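Local coordinates for protein spore germination lipase LipC (Metagenome, PDB 6NKD) that probably hydrolyses lipid esters as a serine lipase of the GDSL type and may act in spore germination, at residues G9-V14 and R187-S192; V16-F21 and R193-M198; A58-P63 and L115-E120; L51-I56 and Q108-G113. One frame throughout, in Å; residues are numbered along the deposited sequence.

Contact 1 holds two of the presumed active-site residues and contact 2 borders them; the other two contacts join helices on the far side of the sheet. Contact 1 brings the presumed nucleophile Ser11 to His189. Contact 2, its centre about 7 Å from that of contact 1, packs the loop after Ser11 against the helix after His189. A sulfate ion, probably from the crystallisation liquor, sits at the start of helix 192-204, away from Ser11, and touches both. Contacts 3 and 4, about 11 Å apart between centres, pair helix 53-59 or its end with helix 98-122. Contact 4 is centred about 18 Å from contact 1, yet Gly9 CA lies 3.7 Å from Ile56 CD1; contact 3 is about 24 Å away.

Contact 1: G9-V14 and R187-S192; sequences GDSLTV and RVHPSS. With SO4 (sulfate ion), chain C.
Ser11 and His189 meet hydroxyl to imidazole. Ser11 OG stands 2.7 Å from His189 NE2, at the edge of the ring and in its plane, in a hydrogen bond for which either group could be the donor. The first torsion of Ser11 (chi1 53°) sets OG between the backbone N and the carbonyl carbon, where it can meet the ring nitrogen. The other nitrogen, ND1, is hydrogen-bonded to Asp186, so both are engaged, in the arrangement of a Ser-His-Asp triad. By similarity these three are the active-site residues, with Ser11 the nucleophile; the run Gly9 to Leu12 is the GDSL signature itself. Glu55 of a second subunit packs on His189.

Beside this polar pair lies a close apolar one: Leu12 CD2 reaches Pro190 CD at 3.6 Å, the two side chains crossing at about a right angle. Behind Ser11, Asp10 caps the short helix through a weak bond from Leu12 N to Asp10 OD2 (3.5 Å), and the same oxygen is also hydrogen-bonded to Thr78.

Beyond Pro190 the contact opens out. Ser191 and Ser192 lie well apart from 9-14, and Ser192 N instead donates to sulfate O2 at 3.0 Å, with an N-H...O angle of 165°.

Helix 11-14 directly follows strand 3-9, and its Thr13 packs on strand 41-47 and helix 25-37. Residues 187-191 link helix 179-182 to helix 192-204, whose Tyr195 touches both Leu12 and Pro190.

Contact 2: V16-F21 and R193-M198; sequences VGAGLF and RGYEAM. With SO4 (sulfate ion), chain C.
Tyr195 reaches from its helix to the backbone of Val16, where its phenol OH donates a hydrogen bond to Val16 O at 2.6 Å. The carbonyl oxygen lies at the edge of the tyrosine ring and in its plane. Seen from the acceptor, the hydroxyl makes an angle of 131° at the oxygen and is tilted 31° from the carbonyl plane. Nearer the root of the ring, Ala18 CB comes to 3.7 Å from Tyr195 CD2, so one side chain holds the loop both by its hydroxyl and by ring carbon CD2. The ring is directed there by a chi1 of -78°, with CG beside the backbone N and anti to the carbonyl carbon.

This loop follows helix 11-14, which carries the GDSL motif of this SGNH-hydrolase alpha/beta fold, and Ser11 O probably accepts a hydrogen bond from Val16 N. The nearest side-chain atoms of Val16 lie about 4 Å from the side chains of both Ser11 and His189, residues assigned to the active site by similarity; the tyrosine therefore holds the backbone of a residue that borders the presumed catalytic pair.

Further out, Phe25 of helix 25-37 packs on Tyr195, and Glu196 forms salt bridges to Arg28 and Lys32 of that same helix. Near the start of helix 192-204, Arg193 N donates to sulfate O3 at 3.0 Å. Arg193 CG lies 3.4 Å from that oxygen, while the guanidinium NH1 stays 3.6 Å from sulfate O1.

Contact 3: A58-P63 and L115-E120; sequences AMLNEP and LEKIRE
A type I beta turn from Met59 to Glu62, on the way from helix 53-59 to helix 63-71, lies against the long helix 98-122 through Leu60 and Asn61. The turn is closed by Glu62 N bonding to Met59 O at 2.8 Å. Lys117 carries most of the other side. Its CG stands anti to the backbone N (chi1 -166°) and the chain is extended beyond it, which lays the methylenes alongside Leu60: the two side chains run past each other in opposite directions, with Leu60 CB 3.7 Å from Lys117 CD. At the far end Lys117 NZ makes a weak hydrogen bond to Asn61 OD1 (3.0 Å), the lysine and asparagine side chains meeting roughly perpendicular. Leu60 CD1 also approaches Ile118 CG1, at 4.1 Å, on the more buried side. With an alanine in place of Lys117, Leu60 would probably lose the aliphatic cover along its CB and Asn61 OD1 its ammonium partner.

Beside the turn, Ala58 and Met59 meet Phe100 of the second subunit. Ile118 also packs on Tyr129, while Leu115 and Arg119 of the same helix pack on Ile166 of strand 166-169.

Contact 4: L51-I56 and Q108-G113; sequences LETSEI and QKNYSG
One straight hydrogen bond ties Asn110 to Thr53: Asn110 ND2 donates to Thr53 OG1 at 2.7 Å with an N-H...O angle of 173°, and the hydroxyl lies in the plane of the amide. In Thr53 a chi1 of 57° turns OG1 toward Asn110 and CG2 toward Tyr111. The same ND2 is 3.2 Å from Ser54 N, but both are donors and no bond forms. A leucine in place of Asn110 would probably leave Thr53 OG1 without this donor in a buried setting.

Apolar contact comes from Thr53 CG2, 4.0 Å from Tyr111 CE2, the two side chains set almost square to each other. Thr53 CB also rests 3.7 Å from Asn110 CB.

Within 51-56, the N-cap residue Glu52 gives its backbone N to Glu55 OE1 at 2.7 Å, a bond at the N-terminus of the helix to the side chain three residues on. Ser54 OG is hydrogen-bonded to Glu102 of the second subunit.

The contact is helix-to-helix packing beside the sheet, 53-59 on 98-122, built round a buried polar Asn-Thr pair. Thr53 also touches Cys107, the residue in disulfide linkage with Cys80. Tyr111 extends on to Phe153 and Leu157 of helix 144-157, and Glu52 touches helix 81-94.

Contact 1: G9-V14 and R187-S192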
# COMPACT_ATOMS: atom_id res chain seq x y z
N GLY A 9 4.11 -12.97 -13.55
CA GLY A 9 4.71 -13.67 -12.43
C GLY A 9 4.11 -13.23 -11.11
O GLY A 9 2.98 -12.72 -11.06
N ASP A 10 4.89 -13.43 -10.05
CA ASP A 10 4.43 -13.20 -8.69
C ASP A 10 4.99 -11.90 -8.12
O ASP A 10 4.99 -10.87 -8.80
CB ASP A 10 4.82 -14.39 -7.81
CG ASP A 10 6.30 -14.74 -7.91
OD1 ASP A 10 6.76 -15.62 -7.14
OD2 ASP A 10 7.01 -14.13 -8.74
N SER A 11 5.47 -11.94 -6.88
CA SER A 11 5.93 -10.72 -6.22
C SER A 11 7.21 -10.19 -6.85
O SER A 11 7.47 -8.98 -6.78
CB SER A 11 6.13 -10.97 -4.73
OG SER A 11 6.98 -12.08 -4.50
N LEU A 12 8.02 -11.06 -7.46
CA LEU A 12 9.25 -10.59 -8.09
C LEU A 12 8.95 -9.69 -9.28
O LEU A 12 9.58 -8.64 -9.44
CB LEU A 12 10.10 -11.79 -8.54
CG LEU A 12 10.53 -12.81 -7.47
CD1 LEU A 12 11.67 -13.67 -7.99
CD2 LEU A 12 10.92 -12.11 -6.18
N THR A 13 7.98 -10.07 -10.11
CA THR A 13 7.58 -9.23 -11.23
C THR A 13 6.91 -7.94 -10.74
O THR A 13 7.01 -6.90 -11.40
CB THR A 13 6.64 -10.00 -12.16
OG1 THR A 13 7.26 -11.23 -12.55
CG2 THR A 13 6.34 -9.19 -13.42
N VAL A 14 6.23 -8.00 -9.59
CA VAL A 14 5.70 -6.78 -9.00
C VAL A 14 6.83 -5.86 -8.56
O VAL A 14 6.74 -4.63 -8.69
CB VAL A 14 4.76 -7.13 -7.82
CG1 VAL A 14 4.37 -5.88 -7.05
CG2 VAL A 14 3.53 -7.87 -8.32
N ARG A 187 14.04 -10.82 4.24
CA ARG A 187 14.97 -11.92 4.05
C ARG A 187 14.53 -12.93 3.00
O ARG A 187 15.15 -13.99 2.87
CB ARG A 187 15.24 -12.66 5.37
CG ARG A 187 16.15 -11.92 6.34
CD ARG A 187 15.36 -11.33 7.50
NE ARG A 187 16.25 -10.83 8.55
CZ ARG A 187 16.69 -9.58 8.62
NH1 ARG A 187 16.33 -8.69 7.70
NH2 ARG A 187 17.50 -9.22 9.60
N VAL A 188 13.48 -12.63 2.23
CA VAL A 188 13.02 -13.55 1.20
C VAL A 188 12.84 -12.81 -0.12
O VAL A 188 13.06 -13.38 -1.20
CB VAL A 188 11.72 -14.26 1.61
CG1 VAL A 188 11.93 -15.09 2.87
CG2 VAL A 188 10.60 -13.26 1.83
N HIS A 189 12.43 -11.53 -0.05
CA HIS A 189 12.27 -10.80 -1.30
C HIS A 189 13.52 -9.98 -1.61
O HIS A 189 14.23 -9.55 -0.70
CB HIS A 189 11.05 -9.87 -1.24
CG HIS A 189 9.75 -10.60 -1.37
ND1 HIS A 189 8.97 -10.93 -0.28
CD2 HIS A 189 9.09 -11.07 -2.45
CE1 HIS A 189 7.88 -11.56 -0.69
NE2 HIS A 189 7.94 -11.66 -2.01
N PRO A 190 13.82 -9.77 -2.89
CA PRO A 190 15.06 -9.08 -3.25
C PRO A 190 15.02 -7.60 -2.87
O PRO A 190 13.96 -7.01 -2.65
CB PRO A 190 15.15 -9.25 -4.77
CG PRO A 190 14.18 -10.34 -5.11
CD PRO A 190 13.10 -10.24 -4.08
N SER A 191 16.20 -7.02 -2.80
CA SER A 191 16.37 -5.59 -2.63
C SER A 191 16.56 -4.93 -4.00
O SER A 191 16.54 -5.60 -5.04
CB SER A 191 17.57 -5.31 -1.72
OG SER A 191 18.75 -5.86 -2.26
N SER A 192 16.73 -3.61 -3.99
CA SER A 192 17.02 -2.91 -5.24
C SER A 192 18.34 -3.39 -5.84
O SER A 192 18.48 -3.47 -7.06
CB SER A 192 17.05 -1.40 -5.00
OG SER A 192 15.75 -0.91 -4.74
S SO4 C . 18.43 -1.69 -1.31
O1 SO4 C . 18.95 -2.07 0.00
O2 SO4 C . 17.03 -2.10 -1.42
O3 SO4 C . 19.21 -2.35 -2.35
O4 SO4 C . 18.51 -0.24 -1.47

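Contact 2: V16-F21 and R193-M198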
# COMPACT_ATOMS: atom_id res chain seq x y z
N VAL A 16 8.38 -6.43 -5.28
CA VAL A 16 8.28 -6.32 -3.83
C VAL A 16 9.67 -6.46 -3.23
O VAL A 16 10.45 -7.33 -3.62
CB VAL A 16 7.32 -7.39 -3.29
CG1 VAL A 16 7.25 -7.33 -1.77
CG2 VAL A 16 5.94 -7.22 -3.90
N GLY A 17 9.99 -5.58 -2.28
CA GLY A 17 11.28 -5.56 -1.61
C GLY A 17 12.11 -4.34 -1.94
O GLY A 17 12.84 -3.85 -1.07
N ALA A 18 12.02 -3.84 -3.17
CA ALA A 18 12.75 -2.65 -3.58
C ALA A 18 12.15 -1.37 -3.03
O ALA A 18 12.81 -0.33 -3.08
CB ALA A 18 12.80 -2.58 -5.11
N GLY A 19 10.94 -1.41 -2.51
CA GLY A 19 10.26 -0.22 -2.05
C GLY A 19 9.16 0.19 -3.01
O GLY A 19 9.22 -0.08 -4.22
N LEU A 20 8.13 0.83 -2.47
CA LEU A 20 6.98 1.21 -3.28
C LEU A 20 7.39 2.18 -4.37
O LEU A 20 8.07 3.18 -4.11
CB LEU A 20 5.89 1.83 -2.40
CG LEU A 20 4.58 2.13 -3.12
CD1 LEU A 20 3.85 0.84 -3.50
CD2 LEU A 20 3.69 3.02 -2.26
N PHE A 21 6.97 1.88 -5.60
CA PHE A 21 7.23 2.66 -6.81
C PHE A 21 8.69 2.66 -7.23
O PHE A 21 9.02 3.23 -8.27
CB PHE A 21 6.74 4.11 -6.68
CG PHE A 21 5.27 4.23 -6.41
CD1 PHE A 21 4.38 3.35 -7.01
CD2 PHE A 21 4.78 5.20 -5.56
CE1 PHE A 21 3.02 3.45 -6.77
CE2 PHE A 21 3.43 5.31 -5.32
CZ PHE A 21 2.55 4.43 -5.92
N ARG A 193 19.32 -3.70 -4.99
CA ARG A 193 20.55 -4.32 -5.47
C ARG A 193 20.26 -5.66 -6.12
O ARG A 193 20.78 -5.97 -7.21
CB ARG A 193 21.55 -4.48 -4.33
CG ARG A 193 22.16 -3.20 -3.81
CD ARG A 193 23.21 -3.50 -2.76
NE ARG A 193 23.93 -2.31 -2.33
CZ ARG A 193 23.57 -1.56 -1.29
NH1 ARG A 193 22.50 -1.89 -0.58
NH2 ARG A 193 24.28 -0.49 -0.97
N GLY A 194 19.44 -6.48 -5.47
CA GLY A 194 19.12 -7.79 -6.03
C GLY A 194 18.34 -7.70 -7.33
O GLY A 194 18.59 -8.45 -8.27
N TYR A 195 17.38 -6.77 -7.40
CA TYR A 195 16.65 -6.57 -8.64
C TYR A 195 17.56 -6.03 -9.74
O TYR A 195 17.42 -6.39 -10.91
CB TYR A 195 15.46 -5.64 -8.42
CG TYR A 195 14.28 -6.32 -7.76
CD1 TYR A 195 13.63 -7.37 -8.38
CD2 TYR A 195 13.80 -5.88 -6.53
CE1 TYR A 195 12.54 -7.99 -7.79
CE2 TYR A 195 12.72 -6.49 -5.93
CZ TYR A 195 12.09 -7.54 -6.57
OH TYR A 195 11.01 -8.15 -5.97
N GLU A 196 18.49 -5.15 -9.37
CA GLU A 196 19.43 -4.64 -10.36
C GLU A 196 20.31 -5.76 -10.90
O GLU A 196 20.53 -5.85 -12.12
CB GLU A 196 20.29 -3.53 -9.75
CG GLU A 196 21.31 -2.94 -10.72
CD GLU A 196 20.67 -2.38 -11.97
OE1 GLU A 196 19.66 -1.65 -11.85
OE2 GLU A 196 21.17 -2.66 -13.08
N ALA A 197 20.79 -6.64 -10.02
CA ALA A 197 21.61 -7.76 -10.47
C ALA A 197 20.81 -8.73 -11.31
O ALA A 197 21.36 -9.34 -12.24
CB ALA A 197 22.22 -8.47 -9.26
N MSE A 198 19.52 -8.90 -11.03
CA MSE A 198 18.67 -9.77 -11.82
C MSE A 198 18.51 -9.23 -13.24
O MSE A 198 18.58 -9.99 -14.21
CB MSE A 198 17.29 -9.94 -11.17
CG MSE A 198 17.26 -10.93 -10.02
SE MSE A 198 15.56 -10.90 -9.05
CE MSE A 198 14.37 -11.52 -10.46
S SO4 C . 18.43 -1.69 -1.31
O1 SO4 C . 18.95 -2.07 0.00
O2 SO4 C . 17.03 -2.10 -1.42
O3 SO4 C . 19.21 -2.35 -2.35
O4 SO4 C . 18.51 -0.24 -1.47

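Contact 3: A58-P63 and L115-E120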
# COMPACT_ATOMS: atom_id res chain seq x y z
N ALA A 58 -3.45 -20.20 -16.14
CA ALA A 58 -4.86 -19.94 -16.42
C ALA A 58 -5.10 -18.52 -16.90
O ALA A 58 -6.15 -18.25 -17.49
CB ALA A 58 -5.70 -20.21 -15.17
N MSE A 59 -4.16 -17.61 -16.67
CA MSE A 59 -4.29 -16.23 -17.14
C MSE A 59 -4.19 -16.15 -18.66
O MSE A 59 -4.81 -15.30 -19.28
CB MSE A 59 -3.22 -15.33 -16.53
CG MSE A 59 -3.24 -15.24 -15.02
SE MSE A 59 -1.87 -14.00 -14.42
CE MSE A 59 -0.55 -14.31 -15.82
N LEU A 60 -3.40 -17.06 -19.24
CA LEU A 60 -3.13 -17.00 -20.67
C LEU A 60 -4.37 -17.21 -21.52
O LEU A 60 -4.33 -16.95 -22.73
CB LEU A 60 -2.06 -18.04 -21.04
CG LEU A 60 -0.70 -17.84 -20.38
CD1 LEU A 60 0.35 -18.75 -21.01
CD2 LEU A 60 -0.26 -16.38 -20.46
N ASN A 61 -5.48 -17.67 -20.93
CA ASN A 61 -6.74 -17.76 -21.66
C ASN A 61 -7.56 -16.49 -21.55
O ASN A 61 -8.58 -16.36 -22.25
CB ASN A 61 -7.56 -18.95 -21.15
CG ASN A 61 -8.20 -19.73 -22.29
OD1 ASN A 61 -7.67 -19.77 -23.40
ND2 ASN A 61 -9.33 -20.37 -22.01
N GLU A 62 -7.16 -15.55 -20.70
CA GLU A 62 -7.86 -14.27 -20.61
C GLU A 62 -7.72 -13.52 -21.92
O GLU A 62 -6.61 -13.45 -22.47
CB GLU A 62 -7.30 -13.44 -19.46
CG GLU A 62 -8.33 -12.59 -18.73
CD GLU A 62 -9.09 -13.37 -17.68
OE1 GLU A 62 -8.57 -14.42 -17.24
OE2 GLU A 62 -10.19 -12.94 -17.29
N PRO A 63 -8.80 -12.95 -22.47
CA PRO A 63 -8.68 -12.31 -23.78
C PRO A 63 -7.74 -11.12 -23.80
O PRO A 63 -6.97 -10.96 -24.75
CB PRO A 63 -10.13 -11.90 -24.09
CG PRO A 63 -10.80 -11.82 -22.76
CD PRO A 63 -10.16 -12.88 -21.92
N LEU A 115 4.35 -22.41 -21.45
CA LEU A 115 5.20 -22.35 -22.63
C LEU A 115 4.48 -22.88 -23.85
O LEU A 115 4.53 -22.27 -24.93
CB LEU A 115 6.49 -23.14 -22.39
CG LEU A 115 7.78 -22.33 -22.19
CD1 LEU A 115 7.78 -21.62 -20.84
CD2 LEU A 115 9.01 -23.21 -22.34
N GLU A 116 3.79 -24.01 -23.71
CA GLU A 116 3.04 -24.58 -24.82
C GLU A 116 1.90 -23.68 -25.26
O GLU A 116 1.53 -23.67 -26.44
CB GLU A 116 2.53 -25.97 -24.44
CG GLU A 116 1.64 -26.64 -25.48
CD GLU A 116 2.34 -26.86 -26.81
OE1 GLU A 116 3.59 -27.00 -26.81
OE2 GLU A 116 1.66 -26.90 -27.85
N LYS A 117 1.32 -22.92 -24.33
CA LYS A 117 0.23 -22.03 -24.70
C LYS A 117 0.72 -20.77 -25.40
O LYS A 117 0.03 -20.25 -26.27
CB LYS A 117 -0.59 -21.66 -23.46
CG LYS A 117 -1.94 -21.02 -23.78
CD LYS A 117 -2.93 -21.23 -22.65
CE LYS A 117 -4.34 -20.82 -23.07
NZ LYS A 117 -5.34 -21.19 -22.04
N ILE A 118 1.92 -20.29 -25.04
CA ILE A 118 2.46 -19.09 -25.67
C ILE A 118 2.64 -19.30 -27.17
O ILE A 118 2.32 -18.42 -27.98
CB ILE A 118 3.78 -18.67 -24.99
CG1 ILE A 118 3.49 -18.05 -23.62
CG2 ILE A 118 4.56 -17.71 -25.87
CD1 ILE A 118 4.74 -17.66 -22.86
N ARG A 119 3.13 -20.48 -27.57
CA ARG A 119 3.26 -20.77 -28.99
C ARG A 119 1.90 -21.07 -29.63
O ARG A 119 1.71 -20.80 -30.82
CB ARG A 119 4.23 -21.93 -29.22
CG ARG A 119 4.01 -23.12 -28.31
CD ARG A 119 5.34 -23.59 -27.74
NE ARG A 119 6.05 -22.50 -27.08
CZ ARG A 119 7.22 -22.63 -26.46
NH1 ARG A 119 7.82 -23.81 -26.41
NH2 ARG A 119 7.79 -21.57 -25.90
N GLU A 120 0.96 -21.62 -28.86
CA GLU A 120 -0.40 -21.78 -29.36
C GLU A 120 -1.07 -20.43 -29.56
O GLU A 120 -1.93 -20.29 -30.44
CB GLU A 120 -1.22 -22.64 -28.41
CG GLU A 120 -0.96 -24.13 -28.52
CD GLU A 120 -1.87 -24.95 -27.62
OE1 GLU A 120 -2.65 -24.34 -26.85
OE2 GLU A 120 -1.80 -26.19 -27.68

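Contact 4: L51-I56 and Q108-G113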
# COMPACT_ATOMS: atom_id res chain seq x y z
N LEU A 51 0.63 -15.21 -6.54
CA LEU A 51 0.10 -15.76 -7.79
C LEU A 51 0.92 -16.99 -8.14
O LEU A 51 2.04 -16.88 -8.66
CB LEU A 51 0.14 -14.72 -8.90
CG LEU A 51 -1.11 -14.62 -9.77
CD1 LEU A 51 -2.30 -14.19 -8.93
CD2 LEU A 51 -0.88 -13.65 -10.92
N GLU A 52 0.38 -18.17 -7.87
CA GLU A 52 1.10 -19.41 -8.11
C GLU A 52 1.10 -19.75 -9.60
O GLU A 52 0.41 -19.12 -10.42
CB GLU A 52 0.51 -20.55 -7.29
CG GLU A 52 0.57 -20.29 -5.79
CD GLU A 52 0.26 -21.52 -4.96
OE1 GLU A 52 0.21 -22.63 -5.53
OE2 GLU A 52 0.06 -21.38 -3.73
N THR A 53 1.89 -20.76 -9.96
CA THR A 53 2.15 -21.06 -11.36
C THR A 53 0.89 -21.53 -12.09
O THR A 53 0.73 -21.23 -13.28
CB THR A 53 3.26 -22.10 -11.49
OG1 THR A 53 2.89 -23.28 -10.76
CG2 THR A 53 4.57 -21.56 -10.93
N SER A 54 0.01 -22.25 -11.41
CA SER A 54 -1.21 -22.71 -12.06
C SER A 54 -2.09 -21.54 -12.48
O SER A 54 -2.69 -21.56 -13.56
CB SER A 54 -1.98 -23.66 -11.14
OG SER A 54 -2.42 -23.00 -9.97
N GLU A 55 -2.18 -20.51 -11.64
CA GLU A 55 -2.97 -19.34 -11.98
C GLU A 55 -2.36 -18.60 -13.17
O GLU A 55 -3.08 -18.17 -14.08
CB GLU A 55 -3.08 -18.41 -10.78
CG GLU A 55 -3.79 -19.03 -9.59
CD GLU A 55 -3.41 -18.35 -8.28
OE1 GLU A 55 -2.30 -17.79 -8.21
OE2 GLU A 55 -4.22 -18.39 -7.33
N ILE A 56 -1.03 -18.45 -13.18
CA ILE A 56 -0.36 -17.78 -14.29
C ILE A 56 -0.65 -18.49 -15.60
O ILE A 56 -0.81 -17.85 -16.65
CB ILE A 56 1.15 -17.69 -14.01
CG1 ILE A 56 1.41 -16.94 -12.70
CG2 ILE A 56 1.88 -17.01 -15.16
CD1 ILE A 56 2.87 -16.85 -12.32
N GLN A 108 7.06 -27.17 -12.51
CA GLN A 108 7.70 -27.55 -13.77
C GLN A 108 6.66 -27.96 -14.81
O GLN A 108 6.87 -27.76 -16.01
CB GLN A 108 8.71 -28.67 -13.53
CG GLN A 108 9.96 -28.60 -14.40
CD GLN A 108 9.85 -29.42 -15.66
OE1 GLN A 108 10.55 -30.42 -15.83
NE2 GLN A 108 8.97 -29.01 -16.57
N LYS A 109 5.54 -28.53 -14.37
CA LYS A 109 4.46 -28.87 -15.29
C LYS A 109 3.75 -27.62 -15.79
O LYS A 109 3.41 -27.52 -16.97
CB LYS A 109 3.48 -29.83 -14.61
CG LYS A 109 2.11 -29.91 -15.25
CD LYS A 109 1.14 -30.64 -14.34
CE LYS A 109 1.09 -29.99 -12.96
NZ LYS A 109 0.25 -30.74 -12.00
N ASN A 110 3.50 -26.66 -14.89
CA ASN A 110 2.82 -25.43 -15.30
C ASN A 110 3.70 -24.57 -16.19
O ASN A 110 3.21 -23.94 -17.14
CB ASN A 110 2.37 -24.65 -14.07
CG ASN A 110 1.36 -25.40 -13.22
OD1 ASN A 110 0.62 -26.24 -13.73
ND2 ASN A 110 1.33 -25.09 -11.93
N TYR A 111 5.01 -24.52 -15.90
CA TYR A 111 5.93 -23.80 -16.77
C TYR A 111 5.91 -24.38 -18.18
O TYR A 111 5.84 -23.63 -19.16
CB TYR A 111 7.35 -23.86 -16.19
CG TYR A 111 7.67 -22.75 -15.22
CD1 TYR A 111 7.93 -21.46 -15.67
CD2 TYR A 111 7.74 -22.99 -13.85
CE1 TYR A 111 8.23 -20.44 -14.78
CE2 TYR A 111 8.04 -21.98 -12.96
CZ TYR A 111 8.28 -20.71 -13.43
OH TYR A 111 8.59 -19.70 -12.54
N SER A 112 5.96 -25.70 -18.30
CA SER A 112 5.84 -26.34 -19.60
C SER A 112 4.46 -26.09 -20.21
O SER A 112 4.32 -26.02 -21.44
CB SER A 112 6.10 -27.84 -19.49
OG SER A 112 5.83 -28.50 -20.72
N GLY A 113 3.44 -25.93 -19.37
CA GLY A 113 2.10 -25.69 -19.88
C GLY A 113 1.94 -24.30 -20.46
O GLY A 113 1.40 -24.12 -21.55